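Long-range contact in AA9 family lytic polysaccharide monooxygenase B (Heterobasidion irregulare TC 32-1, PDB 5NNS), which cleaves cellulose and related polysaccharides oxidatively at its single copper centre, oxidising specifically the C1 carbon of the glycosidic bond: residues Ala67-Trp78 against Asn134-Leu144. Numbering follows the deposited sequence.
Sequences AGSSVTAYWNQW and NSWTTSIPSSL. With NAG (2-acetamido-2-deoxy-beta-D-glucopyranose), chain D; GOL (glycerol), chain M.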
ATOM      1  N   ALA A  67       7.648 -16.079   5.275  1.00 19.69           N
ATOM      2  CA  ALA A  67       6.405 -16.103   4.526  1.00 19.10           C
ATOM      3  C   ALA A  67       5.391 -16.752   5.457  1.00 18.94           C
ATOM      4  O   ALA A  67       5.719 -17.727   6.132  1.00 19.58           O
ATOM      5  CB  ALA A  67       6.568 -16.893   3.233  1.00 19.02           C
ATOM      6  N   GLY A  68       4.184 -16.188   5.525  1.00 18.31           N
ATOM      7  CA  GLY A  68       3.183 -16.584   6.527  1.00 17.62           C
ATOM      8  C   GLY A  68       3.085 -15.610   7.694  1.00 17.20           C
ATOM      9  O   GLY A  68       2.063 -15.585   8.385  1.00 16.75           O
ATOM     10  N   SER A  69       4.143 -14.812   7.912  1.00 16.47           N
ATOM     11  CA  SER A  69       4.204 -13.820   8.993  1.00 16.09           C
ATOM     12  C   SER A  69       3.135 -12.738   8.898  1.00 15.55           C
ATOM     13  O   SER A  69       2.779 -12.304   7.807  1.00 15.29           O
ATOM     14  CB  SER A  69       5.552 -13.086   8.992  1.00 16.41           C
ATOM     15  OG  SER A  69       6.648 -13.959   9.177  1.00 16.68           O
ATOM     16  N   SER A  70       2.678 -12.291  10.063  1.00 14.95           N
ATOM     17  CA  SER A  70       1.744 -11.183  10.190  1.00 14.42           C
ATOM     18  C   SER A  70       2.524  -9.864  10.103  1.00 14.13           C
ATOM     19  O   SER A  70       3.557  -9.698  10.767  1.00 13.72           O
ATOM     20  CB  SER A  70       1.015 -11.277  11.534  1.00 14.15           C
ATOM     21  OG  SER A  70      -0.017 -10.319  11.634  1.00 13.94           O
ATOM     22  N   VAL A  71       2.019  -8.936   9.291  1.00 13.76           N
ATOM     23  CA  VAL A  71       2.626  -7.618   9.115  1.00 13.62           C
ATOM     24  C   VAL A  71       1.567  -6.553   9.369  1.00 13.31           C
ATOM     25  O   VAL A  71       0.476  -6.608   8.799  1.00 13.33           O
ATOM     26  CB  VAL A  71       3.291  -7.441   7.717  1.00 13.89           C
ATOM     27  CG1 VAL A  71       4.558  -8.284   7.630  1.00 14.09           C
ATOM     28  CG2 VAL A  71       2.361  -7.803   6.565  1.00 13.95           C
ATOM     29  N   THR A  72       1.884  -5.617  10.264  1.00 12.86           N
ATOM     30  CA  THR A  72       0.988  -4.526  10.621  1.00 12.64           C
ATOM     31  C   THR A  72       1.633  -3.206  10.225  1.00 12.57           C
ATOM     32  O   THR A  72       2.831  -3.001  10.461  1.00 12.67           O
ATOM     33  CB  THR A  72       0.671  -4.509  12.129  1.00 12.59           C
ATOM     34  OG1 THR A  72       0.017  -5.729  12.492  1.00 12.52           O
ATOM     35  CG2 THR A  72      -0.242  -3.338  12.491  1.00 12.65           C
ATOM     36  N   ALA A  73       0.833  -2.330   9.615  1.00 12.28           N
ATOM     37  CA  ALA A  73       1.239  -0.962   9.303  1.00 12.05           C
ATOM     38  C   ALA A  73       0.448  -0.030  10.201  1.00 11.85           C
ATOM     39  O   ALA A  73      -0.758  -0.222  10.382  1.00 11.54           O
ATOM     40  CB  ALA A  73       0.976  -0.647   7.838  1.00 12.06           C
ATOM     41  N   TYR A  74       1.128   0.962  10.774  1.00 11.76           N
ATOM     42  CA  TYR A  74       0.485   1.926  11.668  1.00 11.79           C
ATOM     43  C   TYR A  74       0.472   3.305  11.024  1.00 11.53           C
ATOM     44  O   TYR A  74       1.497   3.757  10.503  1.00 11.46           O
ATOM     45  CB  TYR A  74       1.208   1.990  13.011  1.00 12.06           C
ATOM     46  CG  TYR A  74       1.207   0.695  13.788  1.00 12.35           C
ATOM     47  CD1 TYR A  74       0.166   0.371  14.665  1.00 12.69           C
ATOM     48  CD2 TYR A  74       2.265  -0.198  13.671  1.00 12.80           C
ATOM     49  CE1 TYR A  74       0.176  -0.818  15.394  1.00 12.75           C
ATOM     50  CE2 TYR A  74       2.287  -1.385  14.389  1.00 12.88           C
ATOM     51  CZ  TYR A  74       1.247  -1.696  15.247  1.00 12.97           C
ATOM     52  OH  TYR A  74       1.300  -2.882  15.947  1.00 13.33           O
ATOM     53  N   TRP A  75      -0.687   3.962  11.068  1.00 11.19           N
ATOM     54  CA  TRP A  75      -0.849   5.318  10.543  1.00 11.08           C
ATOM     55  C   TRP A  75      -0.863   6.353  11.666  1.00 11.15           C
ATOM     56  O   TRP A  75      -0.927   6.014  12.856  1.00 11.04           O
ATOM     57  CB  TRP A  75      -2.149   5.436   9.734  1.00 10.84           C
ATOM     58  CG  TRP A  75      -2.052   4.970   8.316  1.00 10.70           C
ATOM     59  CD1 TRP A  75      -1.970   5.753   7.197  1.00 10.69           C
ATOM     60  CD2 TRP A  75      -2.050   3.614   7.857  1.00 10.52           C
ATOM     61  NE1 TRP A  75      -1.910   4.968   6.072  1.00 10.52           N
ATOM     62  CE2 TRP A  75      -1.956   3.650   6.447  1.00 10.52           C
ATOM     63  CE3 TRP A  75      -2.116   2.372   8.500  1.00 10.51           C
ATOM     64  CZ2 TRP A  75      -1.925   2.488   5.667  1.00 10.45           C
ATOM     65  CZ3 TRP A  75      -2.082   1.210   7.719  1.00 10.50           C
ATOM     66  CH2 TRP A  75      -1.992   1.283   6.320  1.00 10.49           C
ATOM     67  N   ASN A  76      -0.800   7.619  11.262  1.00 11.20           N
ATOM     68  CA  ASN A  76      -1.232   8.738  12.100  1.00 11.40           C
ATOM     69  C   ASN A  76      -2.724   8.592  12.439  1.00 11.58           C
ATOM     70  O   ASN A  76      -3.398   7.679  11.949  1.00 11.34           O
ATOM     71  CB  ASN A  76      -0.993  10.072  11.380  1.00 11.49           C
ATOM     72  CG  ASN A  76      -1.679  10.144  10.020  1.00 11.53           C
ATOM     73  OD1 ASN A  76      -1.477   9.275   9.167  1.00 11.61           O
ATOM     74  ND2 ASN A  76      -2.477  11.181   9.806  1.00 11.31           N
ATOM     75  N   GLN A  77      -3.241   9.490  13.267  1.00 11.73           N
ATOM     76  CA  GLN A  77      -4.695   9.556  13.495  1.00 11.80           C
ATOM     77  C   GLN A  77      -5.382   9.956  12.188  1.00 11.76           C
ATOM     78  O   GLN A  77      -5.556  11.143  11.894  1.00 11.66           O
ATOM     79  CB  GLN A  77      -5.030  10.508  14.630  1.00 11.90           C
ATOM     80  CG  GLN A  77      -4.592   9.951  15.977  1.00 11.94           C
ATOM     81  CD  GLN A  77      -4.837  10.896  17.127  1.00 12.10           C
ATOM     82  OE1 GLN A  77      -5.120  12.079  16.934  1.00 11.93           O
ATOM     83  NE2 GLN A  77      -4.730  10.373  18.341  1.00 12.40           N
ATOM     84  N   TRP A  78      -5.738   8.931  11.411  1.00 11.52           N
ATOM     85  CA  TRP A  78      -6.131   9.078  10.017  1.00 11.43           C
ATOM     86  C   TRP A  78      -7.492   9.773   9.924  1.00 11.55           C
ATOM     87  O   TRP A  78      -8.457   9.316  10.560  1.00 11.58           O
ATOM     88  CB  TRP A  78      -6.155   7.711   9.329  1.00 11.35           C
ATOM     89  CG  TRP A  78      -6.430   7.778   7.869  1.00 11.33           C
ATOM     90  CD1 TRP A  78      -7.549   7.357   7.238  1.00 11.38           C
ATOM     91  CD2 TRP A  78      -5.569   8.308   6.858  1.00 11.12           C
ATOM     92  NE1 TRP A  78      -7.456   7.604   5.888  1.00 11.33           N
ATOM     93  CE2 TRP A  78      -6.245   8.186   5.630  1.00 11.16           C
ATOM     94  CE3 TRP A  78      -4.301   8.893   6.876  1.00 11.14           C
ATOM     95  CZ2 TRP A  78      -5.687   8.615   4.419  1.00 11.17           C
ATOM     96  CZ3 TRP A  78      -3.748   9.314   5.677  1.00 11.18           C
ATOM     97  CH2 TRP A  78      -4.444   9.179   4.467  1.00 11.08           C
ATOM     98  N   ASN A 134      -5.884   3.028  14.071  1.00 13.93           N
ATOM     99  CA  ASN A 134      -5.243   3.575  12.878  1.00 13.13           C
ATOM    100  C   ASN A 134      -4.184   2.642  12.312  1.00 12.68           C
ATOM    101  O   ASN A 134      -3.040   3.058  12.077  1.00 12.42           O
ATOM    102  CB  ASN A 134      -4.639   4.939  13.188  1.00 13.00           C
ATOM    103  CG  ASN A 134      -5.674   5.920  13.662  1.00 12.91           C
ATOM    104  OD1 ASN A 134      -6.476   6.412  12.864  1.00 12.82           O
ATOM    105  ND2 ASN A 134      -5.669   6.216  14.956  1.00 12.68           N
ATOM    106  N   SER A 135      -4.565   1.377  12.115  1.00 12.05           N
ATOM    107  CA  SER A 135      -3.624   0.348  11.681  1.00 11.94           C
ATOM    108  C   SER A 135      -4.280  -0.711  10.813  1.00 11.79           C
ATOM    109  O   SER A 135      -5.499  -0.837  10.793  1.00 11.58           O
ATOM    110  CB  SER A 135      -2.947  -0.310  12.888  1.00 11.85           C
ATOM    111  OG  SER A 135      -3.865  -1.094  13.623  1.00 11.97           O
ATOM    112  N   TRP A 136      -3.449  -1.462  10.097  1.00 11.66           N
ATOM    113  CA  TRP A 136      -3.917  -2.500   9.198  1.00 11.69           C
ATOM    114  C   TRP A 136      -3.014  -3.730   9.303  1.00 12.09           C
ATOM    115  O   TRP A 136      -1.799  -3.646   9.080  1.00 11.81           O
ATOM    116  CB  TRP A 136      -3.916  -1.970   7.768  1.00 11.48           C
ATOM    117  CG  TRP A 136      -4.760  -2.771   6.840  1.00 11.22           C
ATOM    118  CD1 TRP A 136      -4.335  -3.663   5.885  1.00 11.14           C
ATOM    119  CD2 TRP A 136      -6.179  -2.750   6.770  1.00 10.98           C
ATOM    120  NE1 TRP A 136      -5.416  -4.194   5.223  1.00 10.99           N
ATOM    121  CE2 TRP A 136      -6.560  -3.647   5.747  1.00 10.93           C
ATOM    122  CE3 TRP A 136      -7.177  -2.061   7.477  1.00 11.01           C
ATOM    123  CZ2 TRP A 136      -7.889  -3.878   5.422  1.00 10.96           C
ATOM    124  CZ3 TRP A 136      -8.510  -2.287   7.147  1.00 10.88           C
ATOM    125  CH2 TRP A 136      -8.853  -3.189   6.127  1.00 11.00           C
ATOM    126  N   THR A 137      -3.617  -4.865   9.631  1.00 12.58           N
ATOM    127  CA  THR A 137      -2.883  -6.112   9.806  1.00 13.23           C
ATOM    128  C   THR A 137      -3.367  -7.173   8.815  1.00 14.19           C
ATOM    129  O   THR A 137      -4.571  -7.440   8.717  1.00 14.02           O
ATOM    130  CB  THR A 137      -3.010  -6.625  11.250  1.00 12.97           C
ATOM    131  OG1 THR A 137      -2.573  -5.600  12.149  1.00 12.57           O
ATOM    132  CG2 THR A 137      -2.149  -7.877  11.465  1.00 13.01           C
ATOM    133  N   THR A 138      -2.413  -7.743   8.073  1.00 15.18           N
ATOM    134  CA  THR A 138      -2.648  -8.868   7.170  1.00 16.26           C
ATOM    135  C   THR A 138      -1.369  -9.712   7.110  1.00 17.07           C
ATOM    136  O   THR A 138      -0.312  -9.259   7.543  1.00 17.63           O
ATOM    137  CB  THR A 138      -3.058  -8.389   5.756  1.00 16.65           C
ATOM    138  OG1 THR A 138      -3.343  -9.521   4.925  1.00 17.76           O
ATOM    139  CG2 THR A 138      -1.959  -7.567   5.098  1.00 16.75           C
ATOM    140  N   SER A 139      -1.461 -10.934   6.591  1.00 17.70           N
ATOM    141  CA  SER A 139      -0.306 -11.843   6.564  1.00 18.51           C
ATOM    142  C   SER A 139       0.358 -11.861   5.195  1.00 18.60           C
ATOM    143  O   SER A 139      -0.308 -11.708   4.178  1.00 18.68           O
ATOM    144  CB  SER A 139      -0.731 -13.267   6.921  1.00 18.92           C
ATOM    145  OG  SER A 139      -1.250 -13.324   8.234  1.00 19.50           O
ATOM    146  N   ILE A 140       1.675 -12.040   5.181  1.00 18.82           N
ATOM    147  CA  ILE A 140       2.405 -12.329   3.946  1.00 18.74           C
ATOM    148  C   ILE A 140       1.999 -13.744   3.526  1.00 18.83           C
ATOM    149  O   ILE A 140       1.972 -14.643   4.373  1.00 18.45           O
ATOM    150  CB  ILE A 140       3.930 -12.236   4.151  1.00 18.71           C
ATOM    151  CG1 ILE A 140       4.326 -10.781   4.415  1.00 19.01           C
ATOM    152  CG2 ILE A 140       4.679 -12.784   2.937  1.00 18.65           C
ATOM    153  CD1 ILE A 140       5.676 -10.626   5.077  1.00 19.51           C
ATOM    154  N   PRO A 141       1.650 -13.947   2.238  1.00 19.23           N
ATOM    155  CA  PRO A 141       1.215 -15.292   1.829  1.00 19.70           C
ATOM    156  C   PRO A 141       2.194 -16.419   2.210  1.00 20.48           C
ATOM    157  O   PRO A 141       3.389 -16.333   1.894  1.00 19.82           O
ATOM    158  CB  PRO A 141       1.078 -15.164   0.310  1.00 19.62           C
ATOM    159  CG  PRO A 141       0.691 -13.735   0.108  1.00 19.45           C
ATOM    160  CD  PRO A 141       1.412 -12.952   1.173  1.00 19.24           C
ATOM    161  N   SER A 142       1.670 -17.447   2.891  1.00 21.48           N
ATOM    162  CA  SER A 142       2.453 -18.603   3.380  1.00 22.13           C
ATOM    163  C   SER A 142       3.328 -19.258   2.312  1.00 22.39           C
ATOM    164  O   SER A 142       4.459 -19.654   2.596  1.00 22.38           O
ATOM    165  CB  SER A 142       1.519 -19.674   3.956  1.00 22.53           C
ATOM    166  OG  SER A 142       0.713 -19.154   5.002  1.00 23.36           O
ATOM    167  N   SER A 143       2.798 -19.346   1.090  1.00 22.46           N
ATOM    168  CA  SER A 143       3.467 -20.014  -0.031  1.00 22.74           C
ATOM    169  C   SER A 143       4.508 -19.182  -0.797  1.00 22.78           C
ATOM    170  O   SER A 143       5.235 -19.738  -1.630  1.00 22.17           O
ATOM    171  CB  SER A 143       2.412 -20.484  -1.031  1.00 22.81           C
ATOM    172  OG  SER A 143       1.737 -19.370  -1.591  1.00 23.13           O
ATOM    173  N   LEU A 144       4.581 -17.874  -0.530  1.00 22.56           N
ATOM    174  CA  LEU A 144       5.377 -16.955  -1.348  1.00 22.37           C
ATOM    175  C   LEU A 144       6.839 -17.399  -1.442  1.00 23.02           C
ATOM    176  O   LEU A 144       7.429 -17.809  -0.439  1.00 23.06           O
ATOM    177  CB  LEU A 144       5.295 -15.534  -0.776  1.00 22.15           C
ATOM    178  CG  LEU A 144       6.031 -14.397  -1.490  1.00 21.81           C
ATOM    179  CD1 LEU A 144       5.506 -14.209  -2.903  1.00 21.74           C
ATOM    180  CD2 LEU A 144       5.900 -13.103  -0.698  1.00 21.72           C
TER
HETATM  181  C1  NAG D 302      -1.719   1.697  18.743  1.00 26.38           C
HETATM  182  C2  NAG D 302      -1.039   0.583  19.529  1.00 28.26           C
HETATM  183  C3  NAG D 302       0.277   1.051  20.130  1.00 28.68           C
HETATM  184  C4  NAG D 302       1.181   1.709  19.083  1.00 28.53           C
HETATM  185  C5  NAG D 302       0.404   2.741  18.267  1.00 28.38           C
HETATM  186  C6  NAG D 302       1.240   3.262  17.103  1.00 28.36           C
HETATM  187  C7  NAG D 302      -2.590  -1.069  20.536  1.00 31.27           C
HETATM  188  C8  NAG D 302      -3.435  -1.378  21.737  1.00 31.60           C
HETATM  189  N2  NAG D 302      -1.915   0.092  20.589  1.00 30.03           N
HETATM  190  O3  NAG D 302       0.923  -0.100  20.688  1.00 29.83           O
HETATM  191  O4  NAG D 302       2.289   2.355  19.721  1.00 28.35           O
HETATM  192  O5  NAG D 302      -0.804   2.162  17.752  1.00 27.82           O
HETATM  193  O6  NAG D 302       0.513   4.284  16.415  1.00 28.12           O
HETATM  194  O7  NAG D 302      -2.540  -1.849  19.597  1.00 31.93           O
HETATM  195  C1  GOL M 311      -2.758   5.644  17.381  1.00 41.35           C
HETATM  196  O1  GOL M 311      -3.564   4.982  16.403  1.00 40.06           O
HETATM  197  C2  GOL M 311      -2.834   7.151  17.168  1.00 41.33           C
HETATM  198  O2  GOL M 311      -3.029   7.804  18.433  1.00 42.37           O
HETATM  199  C3  GOL M 311      -1.555   7.666  16.513  1.00 41.27           C
HETATM  200  O3  GOL M 311      -1.347   7.036  15.245  1.00 40.46           O
HETATM  201  O   HOH W   1      -1.962 -11.503  10.133  1.00 16.00           O
HETATM  202  O   HOH W   2      -0.361  -4.778   6.983  1.00 12.69           O
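Strands 70-75 and 135-139 pair edge to edge in the four-stranded antiparallel sheet of the AA9 beta-sandwich, Ser70 facing Ser139 and Tyr74 facing Ser135. Their axes run 4.6 Å apart with directions 159° from each other, and the hydrogen-bonded pairs Val71-Thr138 and Ala73-Trp136 each close two N-H to O bonds. Strand 135-139 is one of the two outermost strands of this sheet; strand 4-9 flanks 70-75 on its other side. Water 2 donates to both Val71 O and Trp136 O, already bonded to backbone N-H groups.

On the face bearing Thr72, the hydroxyls OG1 of Thr72 and OG1 of Thr137 meet at 2.6 Å, a short hydrogen bond of undecided direction. Both OG1 atoms stand anti to their own carbonyl carbons (chi1 of Thr72 -61°), which turns them towards each other. Farther along this face, water 1 links Ser70 OG to Ser139 OG.

Towards the sandwich interior apolar groups meet: Val71 CG1 lies 3.6 Å from Ile140 CD1, the two side chains crossing at about a right angle. Farther along, towards the copper-side end, Trp75 and Trp136 lie side by side and point the same way, CZ3 of Trp75 being 3.7 Å from CB of Trp136, and both side chains reach Leu129 of helix 125-131.

Asn134 closes the copper-side end. Its backbone O receives Trp75 N at 2.7 Å, nearly along the C=O axis, while OD1 takes Trp78 N at 3.0 Å from 61° above its amide plane. An alanine here would lack OD1 and is likely to leave Trp78 N without this acceptor, loosening the inverse gamma turn centred on Gln77 that leads into Trp78, whose ring meets copper-site Tyr167 edge-to-face.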